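PDB 4B9F: cellulosomal-scaffolding protein A from Clostridium thermocellum, which probably anchors the cellulosome to crystalline cellulose through a family 3a carbohydrate-binding module. Local coordinates for residues Asp56-Ile61 / Asn68-Asn73; Leu37-Tyr42 / Ile94-Gly99; Lys23-Gly28 / Gly104-Ile109; Ser29-Leu34 / Gly98-Pro103. All coordinates share one frame; numbering follows the deposited sequence.

Interaction 1 (Asp56-Ile61 / Asn68-Asn73)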
loop_
_atom_site.group_PDB
_atom_site.type_symbol
_atom_site.label_atom_id
_atom_site.label_comp_id
_atom_site.label_asym_id
_atom_site.label_seq_id
_atom_site.Cartn_x
_atom_site.Cartn_y
_atom_site.Cartn_z
ATOM N N ASP A 56 -4.162 2.325 -9.815
ATOM C CA ASP A 56 -4.922 3.317 -10.599
ATOM C C ASP A 56 -4.022 4.471 -11.037
ATOM O O ASP A 56 -4.183 5.053 -12.117
ATOM C CB ASP A 56 -6.043 3.957 -9.766
ATOM C CG ASP A 56 -7.185 3.019 -9.450
ATOM O OD1 ASP A 56 -7.321 1.967 -10.111
ATOM O OD2 ASP A 56 -7.986 3.383 -8.546
ATOM N N HIS A 57 -3.099 4.847 -10.162
ATOM C CA HIS A 57 -2.286 6.033 -10.365
ATOM C C HIS A 57 -1.163 6.023 -9.346
ATOM O O HIS A 57 -1.402 5.811 -8.162
ATOM C CB HIS A 57 -3.130 7.294 -10.151
ATOM C CG HIS A 57 -2.330 8.555 -10.178
ATOM N ND1 HIS A 57 -1.579 8.928 -11.268
ATOM C CD2 HIS A 57 -2.147 9.517 -9.245
ATOM C CE1 HIS A 57 -0.976 10.076 -11.013
ATOM N NE2 HIS A 57 -1.307 10.457 -9.792
ATOM N N ALA A 58 0.060 6.256 -9.800
ATOM C CA ALA A 58 1.173 6.480 -8.880
ATOM C C ALA A 58 2.119 7.486 -9.489
ATOM O O ALA A 58 2.321 7.509 -10.706
ATOM C CB ALA A 58 1.907 5.180 -8.574
ATOM N N ALA A 59 2.719 8.307 -8.639
ATOM C CA ALA A 59 3.672 9.287 -9.124
ATOM C C ALA A 59 4.698 9.598 -8.063
ATOM O O ALA A 59 4.404 9.549 -6.861
ATOM C CB ALA A 59 2.962 10.571 -9.587
ATOM N N ILE A 60 5.908 9.900 -8.520
ATOM C CA ILE A 60 6.956 10.413 -7.649
ATOM C C ILE A 60 6.977 11.924 -7.808
ATOM O O ILE A 60 7.112 12.439 -8.927
ATOM C CB ILE A 60 8.339 9.826 -8.005
ATOM C CG1 ILE A 60 8.309 8.296 -7.913
ATOM C CG2 ILE A 60 9.413 10.415 -7.100
ATOM C CD1 ILE A 60 9.575 7.620 -8.460
ATOM N N ILE A 61 6.809 12.623 -6.691
ATOM C CA ILE A 61 6.783 14.074 -6.684
ATOM C C ILE A 61 8.061 14.574 -6.032
ATOM O O ILE A 61 8.341 14.257 -4.873
ATOM C CB ILE A 61 5.567 14.604 -5.898
ATOM C CG1 ILE A 61 4.273 13.962 -6.416
ATOM C CG2 ILE A 61 5.524 16.132 -5.943
ATOM C CD1 ILE A 61 4.004 14.177 -7.899
ATOM N N ASN A 68 6.643 12.787 -11.826
ATOM C CA ASN A 68 7.061 11.642 -12.614
ATOM C C ASN A 68 6.079 10.496 -12.431
ATOM O O ASN A 68 6.073 9.842 -11.387
ATOM C CB ASN A 68 8.457 11.213 -12.184
ATOM C CG ASN A 68 9.000 10.099 -13.023
ATOM O OD1 ASN A 68 8.538 9.862 -14.141
ATOM N ND2 ASN A 68 10.003 9.408 -12.498
ATOM N N GLY A 69 5.235 10.268 -13.433
ATOM C CA GLY A 69 4.245 9.211 -13.375
ATOM C C GLY A 69 4.903 7.845 -13.434
ATOM O O GLY A 69 5.731 7.596 -14.315
ATOM N N ILE A 70 4.545 6.968 -12.498
ATOM C CA ILE A 70 5.164 5.647 -12.404
ATOM C C ILE A 70 4.129 4.537 -12.211
ATOM O O ILE A 70 4.440 3.472 -11.689
ATOM C CB ILE A 70 6.213 5.576 -11.262
ATOM C CG1 ILE A 70 5.569 5.813 -9.891
ATOM C CG2 ILE A 70 7.352 6.559 -11.510
ATOM C CD1 ILE A 70 6.245 5.037 -8.791
ATOM N N THR A 71 2.902 4.783 -12.649
ATOM C CA THR A 71 1.801 3.862 -12.390
ATOM C C THR A 71 2.098 2.406 -12.745
ATOM O O THR A 71 1.828 1.496 -11.953
ATOM C CB THR A 71 0.522 4.323 -13.103
ATOM O OG1 THR A 71 0.233 5.659 -12.683
ATOM C CG2 THR A 71 -0.652 3.429 -12.745
ATOM N N SER A 72 2.670 2.198 -13.923
ATOM C CA SER A 72 2.942 0.848 -14.409
ATOM C C SER A 72 4.194 0.211 -13.804
ATOM O O SER A 72 4.566 -0.910 -14.165
ATOM C CB SER A 72 3.009 0.837 -15.938
ATOM O OG SER A 72 1.778 1.275 -16.482
ATOM N N ASN A 73 4.833 0.920 -12.878
ATOM C CA ASN A 73 5.976 0.375 -12.144
ATOM C C ASN A 73 5.583 -0.210 -10.789
ATOM O O ASN A 73 6.425 -0.768 -10.073
ATOM C CB ASN A 73 7.050 1.434 -11.910
ATOM C CG ASN A 73 7.653 1.952 -13.187
ATOM O OD1 ASN A 73 7.483 1.364 -14.261
ATOM N ND2 ASN A 73 8.375 3.062 -13.078
HETATM O O HOH W 1 -1.412 7.653 -13.685
#
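Thr71 reaches back to Ala58 and His57 at the end of an antiparallel beta hairpin, strands 51-61 and 67-69, on one edge of the six-stranded sheet of the beta sandwich. The strands are paired through Ala59-Gly69 and Ile60-Asn68, the latter by bonds running both ways between backbone N and O. Beyond Gly69 the chain leaves strand geometry, yet Ile70 N still donates to Ala58 O (2.9 Å), standing above the carbonyl plane, 39° out of it. The next bond comes from a side chain: Thr71 OG1, anti to its own carbonyl carbon and beside its N (chi1 -56°), accepts from Ala58 N at 2.9 Å with an N-H...O angle of 159°. The same hydroxyl is hydrogen-bonded to a water at 2.8 Å, which is also hydrogen-bonded to His57 ND1 (2.7 Å) and lies in the ring plane. His57 and Thr71 cross at about a right angle, while Thr71 CG2 packs on the His57 backbone, 3.8 Å from its N.

On the buried side, Ile70 CG1 sits between its own N and carbonyl carbon and lies 3.9 Å from Ala58 CB. Ile70 meets Ile60 at about a right angle, and Val107 of the adjoining strand touches both isoleucines. Here the branch methyl Ile70 CG2 stands 3.9 Å from Ile60 CD1, with Ile70 CD1 turned to Ile60 CG1.

Interaction 2 (Leu37-Tyr42 / Ile94-Gly99)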
loop_
_atom_site.group_PDB
_atom_site.type_symbol
_atom_site.label_atom_id
_atom_site.label_comp_id
_atom_site.label_asym_id
_atom_site.label_seq_id
_atom_site.Cartn_x
_atom_site.Cartn_y
_atom_site.Cartn_z
ATOM N N LEU A 37 11.880 -1.112 -1.870
ATOM C CA LEU A 37 10.832 -0.726 -0.930
ATOM C C LEU A 37 9.590 -1.583 -1.098
ATOM O O LEU A 37 9.103 -1.768 -2.213
ATOM C CB LEU A 37 10.450 0.738 -1.122
ATOM C CG LEU A 37 9.373 1.276 -0.175
ATOM C CD1 LEU A 37 9.861 1.285 1.276
ATOM C CD2 LEU A 37 8.939 2.672 -0.600
ATOM N N THR A 38 9.082 -2.121 0.006
ATOM C CA THR A 38 7.799 -2.811 -0.041
ATOM C C THR A 38 6.860 -2.247 1.021
ATOM O O THR A 38 7.312 -1.762 2.068
ATOM C CB THR A 38 7.938 -4.331 0.139
ATOM O OG1 THR A 38 8.639 -4.597 1.355
ATOM C CG2 THR A 38 8.684 -4.954 -1.038
ATOM N N LEU A 39 5.561 -2.297 0.733
ATOM C CA LEU A 39 4.521 -1.799 1.619
ATOM C C LEU A 39 3.523 -2.920 1.851
ATOM O O LEU A 39 3.207 -3.674 0.919
ATOM C CB LEU A 39 3.800 -0.613 0.965
ATOM C CG LEU A 39 4.705 0.519 0.473
ATOM C CD1 LEU A 39 3.900 1.542 -0.338
ATOM C CD2 LEU A 39 5.399 1.202 1.624
ATOM N N ARG A 40 3.003 -3.033 3.072
ATOM C CA ARG A 40 2.047 -4.095 3.366
ATOM C C ARG A 40 0.730 -3.539 3.870
ATOM O O ARG A 40 0.700 -2.659 4.744
ATOM C CB ARG A 40 2.609 -5.078 4.402
ATOM C CG ARG A 40 3.851 -5.780 3.966
ATOM C CD ARG A 40 4.309 -6.817 4.974
ATOM N NE ARG A 40 5.590 -7.359 4.551
ATOM C CZ ARG A 40 6.324 -8.204 5.264
ATOM N NH1 ARG A 40 5.891 -8.642 6.442
ATOM N NH2 ARG A 40 7.491 -8.620 4.788
ATOM N N TYR A 41 -0.355 -4.068 3.295
ATOM C CA TYR A 41 -1.716 -3.781 3.715
ATOM C C TYR A 41 -2.352 -5.095 4.183
ATOM O O TYR A 41 -2.557 -6.003 3.381
ATOM C CB TYR A 41 -2.515 -3.171 2.549
ATOM C CG TYR A 41 -3.941 -2.862 2.938
ATOM C CD1 TYR A 41 -4.261 -1.665 3.567
ATOM C CD2 TYR A 41 -4.970 -3.780 2.715
ATOM C CE1 TYR A 41 -5.558 -1.381 3.956
ATOM C CE2 TYR A 41 -6.271 -3.502 3.101
ATOM C CZ TYR A 41 -6.555 -2.298 3.721
ATOM O OH TYR A 41 -7.826 -1.988 4.128
ATOM N N TYR A 42 -2.650 -5.183 5.480
ATOM C CA TYR A 42 -3.118 -6.423 6.087
ATOM C C TYR A 42 -4.632 -6.469 6.187
ATOM O O TYR A 42 -5.277 -5.487 6.574
ATOM C CB TYR A 42 -2.552 -6.560 7.498
ATOM C CG TYR A 42 -1.058 -6.432 7.620
ATOM C CD1 TYR A 42 -0.232 -7.543 7.457
ATOM C CD2 TYR A 42 -0.470 -5.219 7.975
ATOM C CE1 TYR A 42 1.143 -7.442 7.617
ATOM C CE2 TYR A 42 0.911 -5.105 8.130
ATOM C CZ TYR A 42 1.705 -6.225 7.953
ATOM O OH TYR A 42 3.065 -6.117 8.136
ATOM N N ILE A 94 2.903 -4.278 -1.825
ATOM C CA ILE A 94 3.164 -3.389 -2.944
ATOM C C ILE A 94 4.674 -3.257 -3.087
ATOM O O ILE A 94 5.386 -3.055 -2.097
ATOM C CB ILE A 94 2.490 -2.004 -2.744
ATOM C CG1 ILE A 94 0.963 -2.160 -2.778
ATOM C CG2 ILE A 94 2.960 -1.030 -3.820
ATOM C CD1 ILE A 94 0.196 -0.890 -2.444
ATOM N N SER A 95 5.147 -3.379 -4.320
ATOM C CA SER A 95 6.558 -3.211 -4.637
ATOM C C SER A 95 6.708 -2.388 -5.919
ATOM O O SER A 95 5.707 -2.009 -6.553
ATOM C CB SER A 95 7.250 -4.574 -4.770
ATOM O OG SER A 95 6.630 -5.348 -5.782
ATOM N N PHE A 96 7.956 -2.115 -6.294
ATOM C CA PHE A 96 8.255 -1.198 -7.394
ATOM C C PHE A 96 9.316 -1.803 -8.286
ATOM O O PHE A 96 10.290 -2.390 -7.796
ATOM C CB PHE A 96 8.750 0.148 -6.858
ATOM C CG PHE A 96 7.807 0.778 -5.883
ATOM C CD1 PHE A 96 7.844 0.440 -4.533
ATOM C CD2 PHE A 96 6.857 1.694 -6.314
ATOM C CE1 PHE A 96 6.950 0.991 -3.633
ATOM C CE2 PHE A 96 5.961 2.265 -5.410
ATOM C CZ PHE A 96 6.014 1.911 -4.068
ATOM N N THR A 97 9.143 -1.638 -9.593
ATOM C CA THR A 97 10.093 -2.180 -10.553
ATOM C C THR A 97 11.384 -1.375 -10.605
ATOM O O THR A 97 12.410 -1.867 -11.070
ATOM C CB THR A 97 9.492 -2.259 -11.962
ATOM O OG1 THR A 97 9.141 -0.943 -12.406
ATOM C CG2 THR A 97 8.252 -3.154 -11.971
ATOM N N GLY A 98 11.331 -0.136 -10.130
ATOM C CA GLY A 98 12.485 0.733 -10.163
ATOM C C GLY A 98 12.104 2.105 -9.657
ATOM O O GLY A 98 10.985 2.310 -9.184
ATOM N N GLY A 99 13.033 3.049 -9.761
ATOM C CA GLY A 99 12.800 4.406 -9.302
ATOM C C GLY A 99 13.588 4.755 -8.055
ATOM O O GLY A 99 14.077 3.884 -7.332
HETATM O O HOH W 2 10.085 -2.875 -4.430
#
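Leu39 and Ile94 bind each other twice through the backbone: Leu39 N donates to Ile94 O at 2.9 Å, and Ile94 N to Leu39 O at 2.8 Å. Ile94 O takes a further, weaker approach from the CA of Thr38, 3.2 Å away, a CA-H...O contact. One step along, water replaces the direct bond. It donates to Leu37 O at 2.7 Å and accepts from Phe96 N at 2.9 Å, bridging the strands where they begin to part.

The strands run antiparallel, 164° between their directions, as neighbours in the five-stranded sheet of the beta sandwich, with strand 142-145 on the far side of 37-43 and strand 74-85 beyond 88-96.

Side-chain contacts fall on both faces. On the inner face, Phe96 CG is anti to its own carbonyl carbon and beside its N (chi1 -55°), and the ring is presented edge-on to strand 37-42. A polar atom meets that edge: Leu37 O lies in the plane of the ring, 3.4 Å from Phe96 CD1. The other contacts here are apolar. Leu37 and Phe96 lie side by side, pointing the same way, and Leu37 CD2 touches Phe96 CE1 at 4.0 Å. Leu39 CD1 also approaches the ring at its edge, near CZ, and Leu39 CB lies 4.2 Å from Ile94 CB. These two side chains both rest on Phe22 of the opposing sheet. On the outer face, the methyl CG2 of Thr38 leans on Ser95 CB, and Tyr144 touches the same threonine.

Interaction 3 (Lys23-Gly28 / Gly104-Ile109)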
loop_
_atom_site.group_PDB
_atom_site.type_symbol
_atom_site.label_atom_id
_atom_site.label_comp_id
_atom_site.label_asym_id
_atom_site.label_seq_id
_atom_site.Cartn_x
_atom_site.Cartn_y
_atom_site.Cartn_z
ATOM N N LYS A 23 1.055 7.137 0.769
ATOM C CA LYS A 23 1.981 8.209 0.411
ATOM C C LYS A 23 3.221 8.064 1.270
ATOM O O LYS A 23 3.137 8.118 2.501
ATOM C CB LYS A 23 1.359 9.595 0.602
ATOM C CG LYS A 23 2.287 10.735 0.164
ATOM C CD LYS A 23 1.532 12.018 -0.158
ATOM C CE LYS A 23 0.736 12.517 1.019
ATOM N NZ LYS A 23 0.277 13.917 0.766
ATOM N N VAL A 24 4.366 7.874 0.628
ATOM C CA VAL A 24 5.608 7.619 1.348
ATOM C C VAL A 24 6.572 8.762 1.075
ATOM O O VAL A 24 6.856 9.080 -0.085
ATOM C CB VAL A 24 6.244 6.289 0.887
ATOM C CG1 VAL A 24 7.544 6.020 1.652
ATOM C CG2 VAL A 24 5.263 5.138 1.044
ATOM N N THR A 25 7.066 9.390 2.138
ATOM C CA THR A 25 7.938 10.547 2.000
ATOM C C THR A 25 9.324 10.226 2.547
ATOM O O THR A 25 9.449 9.676 3.640
ATOM C CB THR A 25 7.359 11.763 2.756
ATOM O OG1 THR A 25 6.043 12.051 2.261
ATOM C CG2 THR A 25 8.252 12.982 2.581
ATOM N N ASN A 26 10.359 10.586 1.794
ATOM C CA ASN A 26 11.735 10.420 2.258
ATOM C C ASN A 26 12.125 11.613 3.114
ATOM O O ASN A 26 12.349 12.707 2.595
ATOM C CB ASN A 26 12.695 10.289 1.076
ATOM C CG ASN A 26 14.122 9.990 1.506
ATOM O OD1 ASN A 26 14.458 10.048 2.694
ATOM N ND2 ASN A 26 14.973 9.667 0.540
ATOM N N THR A 27 12.196 11.392 4.421
ATOM C CA THR A 27 12.506 12.454 5.375
ATOM C C THR A 27 13.972 12.416 5.802
ATOM O O THR A 27 14.387 13.156 6.695
ATOM C CB THR A 27 11.606 12.367 6.620
ATOM O OG1 THR A 27 11.706 11.058 7.190
ATOM C CG2 THR A 27 10.148 12.634 6.252
ATOM N N GLY A 28 14.754 11.557 5.153
ATOM C CA GLY A 28 16.162 11.406 5.479
ATOM C C GLY A 28 17.067 12.247 4.601
ATOM O O GLY A 28 16.603 13.113 3.862
ATOM N N GLY A 104 13.261 14.481 0.599
ATOM C CA GLY A 104 12.219 15.481 0.445
ATOM C C GLY A 104 11.177 15.152 -0.616
ATOM O O GLY A 104 10.186 15.874 -0.756
ATOM N N ALA A 105 11.401 14.081 -1.374
ATOM C CA ALA A 105 10.441 13.643 -2.384
ATOM C C ALA A 105 9.431 12.694 -1.757
ATOM O O ALA A 105 9.688 12.098 -0.714
ATOM C CB ALA A 105 11.163 12.956 -3.546
ATOM N N HIS A 106 8.282 12.532 -2.404
ATOM C CA HIS A 106 7.336 11.512 -1.966
ATOM C C HIS A 106 6.799 10.727 -3.144
ATOM O O HIS A 106 6.849 11.194 -4.284
ATOM C CB HIS A 106 6.196 12.097 -1.117
ATOM C CG HIS A 106 5.238 12.970 -1.871
ATOM N ND1 HIS A 106 5.401 14.335 -1.979
ATOM C CD2 HIS A 106 4.084 12.676 -2.516
ATOM C CE1 HIS A 106 4.392 14.844 -2.666
ATOM N NE2 HIS A 106 3.579 13.858 -3.005
ATOM N N VAL A 107 6.309 9.523 -2.861
ATOM C CA VAL A 107 5.631 8.724 -3.867
ATOM C C VAL A 107 4.217 8.458 -3.378
ATOM O O VAL A 107 4.005 8.113 -2.207
ATOM C CB VAL A 107 6.407 7.411 -4.212
ATOM C CG1 VAL A 107 6.655 6.551 -2.976
ATOM C CG2 VAL A 107 5.687 6.625 -5.295
ATOM N N GLN A 108 3.248 8.669 -4.269
ATOM C CA GLN A 108 1.851 8.441 -3.942
ATOM C C GLN A 108 1.355 7.280 -4.778
ATOM O O GLN A 108 1.617 7.229 -5.978
ATOM C CB GLN A 108 1.033 9.687 -4.243
ATOM C CG GLN A 108 -0.439 9.561 -3.921
ATOM C CD GLN A 108 -1.120 10.915 -3.866
ATOM O OE1 GLN A 108 -0.587 11.865 -3.281
ATOM N NE2 GLN A 108 -2.292 11.019 -4.482
ATOM N N ILE A 109 0.653 6.352 -4.136
ATOM C CA ILE A 109 0.179 5.127 -4.780
ATOM C C ILE A 109 -1.298 4.937 -4.507
ATOM O O ILE A 109 -1.716 4.843 -3.353
ATOM C CB ILE A 109 0.936 3.881 -4.257
ATOM C CG1 ILE A 109 2.446 4.058 -4.442
ATOM C CG2 ILE A 109 0.415 2.605 -4.935
ATOM C CD1 ILE A 109 3.192 4.343 -3.127
HETATM O O HOH W 3 -1.424 14.024 -1.806
#
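Strands 23-26 and 106-109 pair antiparallel, Val24 opposite Val107, with axes 4.6 Å apart at closest and directions 172° from each other. Val24 and Val107 exchange backbone bonds in both directions, each 2.9 Å from N to O. Toward the end of strand 20-26 the pattern shifts: Asn26 N donates to Ala105 O at 3.0 Å, nearly along the C=O axis, while Asn26 O receives Gly104 N, one residue earlier in the other segment. Asn26 OD1 accepts from Gly28 N, an Asx turn that closes the strand.

Lys23, Thr25, His106 and Gln108 share one face. The aliphatic part of Lys23 and the His106 side chain cross obliquely, with Lys23 CD 3.5 Å from the ring carbon CD2. The lysine chain bends at chi3 (59°), which turns CE aside from the extended path. Lys23 NZ then gives a bond to a water at 3.1 Å, and that water donates to Gln108 OE1 at 2.7 Å, while Gln108 NE2 binds Gln110. Thr25 OG1 rests 3.4 Å from His106 CB. On the other face, Val24 CB touches Val107 CG1 at 3.9 Å.

Within the six-stranded sheet, strand 2-8 borders 20-26 and strand 51-61 borders 106-115, and the valine face turns inward, Val24 meeting Leu39 of the opposing sheet of the beta sandwich, while Val107 touches Ile60 of the adjoining strand 51-61.

Interaction 4 (Ser29-Leu34 / Gly98-Pro103)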
loop_
_atom_site.group_PDB
_atom_site.type_symbol
_atom_site.label_atom_id
_atom_site.label_comp_id
_atom_site.label_asym_id
_atom_site.label_seq_id
_atom_site.Cartn_x
_atom_site.Cartn_y
_atom_site.Cartn_z
ATOM N N SER A 29 18.366 11.972 4.663
ATOM C CA SER A 29 19.355 12.800 3.985
ATOM C C SER A 29 19.844 12.190 2.685
ATOM O O SER A 29 20.559 12.839 1.919
ATOM C CB SER A 29 20.556 13.042 4.898
ATOM O OG SER A 29 20.189 13.742 6.075
ATOM N N SER A 30 19.483 10.935 2.441
ATOM C CA SER A 30 19.964 10.237 1.255
ATOM C C SER A 30 18.822 9.611 0.484
ATOM O O SER A 30 17.761 9.339 1.044
ATOM C CB SER A 30 20.982 9.160 1.631
ATOM O OG SER A 30 22.173 9.747 2.123
ATOM N N ALA A 31 19.047 9.385 -0.807
ATOM C CA ALA A 31 18.050 8.758 -1.665
ATOM C C ALA A 31 17.728 7.326 -1.247
ATOM O O ALA A 31 18.558 6.634 -0.647
ATOM C CB ALA A 31 18.506 8.806 -3.121
ATOM N N ILE A 32 16.505 6.908 -1.554
ATOM C CA ILE A 32 16.028 5.555 -1.318
ATOM C C ILE A 32 15.747 4.884 -2.661
ATOM O O ILE A 32 15.138 5.479 -3.548
ATOM C CB ILE A 32 14.736 5.574 -0.474
ATOM C CG1 ILE A 32 15.035 6.052 0.953
ATOM C CG2 ILE A 32 14.075 4.203 -0.448
ATOM C CD1 ILE A 32 13.791 6.308 1.782
ATOM N N ASP A 33 16.221 3.652 -2.807
ATOM C CA ASP A 33 15.997 2.837 -3.995
ATOM C C ASP A 33 14.612 2.203 -3.899
ATOM O O ASP A 33 14.401 1.304 -3.089
ATOM C CB ASP A 33 17.076 1.747 -4.045
ATOM C CG ASP A 33 16.994 0.878 -5.282
ATOM O OD1 ASP A 33 15.990 0.938 -6.020
ATOM O OD2 ASP A 33 17.952 0.110 -5.513
ATOM N N LEU A 34 13.671 2.668 -4.719
ATOM C CA LEU A 34 12.301 2.153 -4.661
ATOM C C LEU A 34 12.202 0.672 -5.012
ATOM O O LEU A 34 11.273 -0.005 -4.574
ATOM C CB LEU A 34 11.370 2.957 -5.566
ATOM C CG LEU A 34 10.930 4.308 -5.015
ATOM C CD1 LEU A 34 9.995 4.972 -6.015
ATOM C CD2 LEU A 34 10.239 4.152 -3.671
ATOM N N GLY A 98 11.331 -0.136 -10.130
ATOM C CA GLY A 98 12.485 0.733 -10.163
ATOM C C GLY A 98 12.104 2.105 -9.657
ATOM O O GLY A 98 10.985 2.310 -9.184
ATOM N N GLY A 99 13.033 3.049 -9.761
ATOM C CA GLY A 99 12.800 4.406 -9.302
ATOM C C GLY A 99 13.588 4.755 -8.055
ATOM O O GLY A 99 14.077 3.884 -7.332
ATOM N N THR A 100 13.698 6.051 -7.807
ATOM C CA THR A 100 14.476 6.564 -6.700
ATOM C C THR A 100 13.659 7.640 -6.016
ATOM O O THR A 100 13.048 8.493 -6.673
ATOM C CB THR A 100 15.807 7.163 -7.192
ATOM O OG1 THR A 100 16.596 6.137 -7.807
ATOM C CG2 THR A 100 16.582 7.766 -6.047
ATOM N N LEU A 101 13.629 7.577 -4.693
ATOM C CA LEU A 101 12.949 8.575 -3.897
ATOM C C LEU A 101 14.001 9.458 -3.229
ATOM O O LEU A 101 14.653 9.043 -2.266
ATOM C CB LEU A 101 12.066 7.891 -2.852
ATOM C CG LEU A 101 11.007 8.758 -2.182
ATOM C CD1 LEU A 101 10.033 9.275 -3.225
ATOM C CD2 LEU A 101 10.279 7.962 -1.113
ATOM N N GLU A 102 14.178 10.663 -3.762
ATOM C CA GLU A 102 15.184 11.603 -3.259
ATOM C C GLU A 102 14.782 12.168 -1.903
ATOM O O GLU A 102 13.606 12.132 -1.546
ATOM C CB GLU A 102 15.347 12.764 -4.249
ATOM C CG GLU A 102 15.843 12.361 -5.635
ATOM C CD GLU A 102 17.306 11.956 -5.654
ATOM O OE1 GLU A 102 18.025 12.229 -4.666
ATOM O OE2 GLU A 102 17.748 11.370 -6.661
ATOM N N PRO A 103 15.752 12.708 -1.148
ATOM C CA PRO A 103 15.376 13.393 0.095
ATOM C C PRO A 103 14.340 14.478 -0.177
ATOM O O PRO A 103 14.518 15.287 -1.092
ATOM C CB PRO A 103 16.692 14.028 0.553
ATOM C CG PRO A 103 17.750 13.150 -0.034
ATOM C CD PRO A 103 17.211 12.695 -1.357
#
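Ile32 and Leu101 exchange both backbone bonds, Ile32 N to Leu101 O at 2.9 Å and Leu101 N to Ile32 O at 2.8 Å. Next along, Leu34 N donates to Gly99 O at 2.9 Å, standing above the carbonyl plane, 38° out of it. Leu34 lies against this same carbonyl, its CB 3.4 Å from Gly99 O, and its CD2 reaches Leu101 CB at 4.2 Å. At the other end, Pro103 CG rides against Ser29 O (3.4 Å), and Pro103 CD faces Ala31 N. Ala31 CB meets the methyl Thr100 CG2 at 3.7 Å and is approached by Glu102 OE1, 3.8 Å from Ala31 CB.

This is a two-stranded antiparallel ribbon, 32-33 with 100-101, a small sheet separate from the two large ones of the beta sandwich. Leu34 and Leu101, both buried, press on Ile60 of strand 51-61. Asp33 OD1, near the other face, binds Ser35 OG. A second-shell asparagine, Asn26 at the end of strand 20-26, links the two segments: its ND2 donates to Ser30 O and to Leu101 O.

How the interactions relate
Interactions 1 and 3 share the six-stranded sheet, joined by a probable hydrogen bond from Ile61 N to His106 O (2.8 Å). Interaction 2 belongs to the opposing sheet, its centre about 13 Å from that of interaction 3. Between the sheets Phe96 CZ lies 3.8 Å from Ile109 CD1 and Leu39 CD2 lies 4.0 Å from Val24 CG2. Interaction 4, centred about 9 Å from interaction 3, to which both its segments connect in the chain, packs on interaction 1 through Leu34 CD1 and Ile60 CD1 (3.6 Å); it shares Gly98 and Gly99 with interaction 2, where Phe96 CB lies 3.4 Å from Leu34 O. The calcium ion is bound by other residues, among them Thr44 and Asp46, just past strand 37-43.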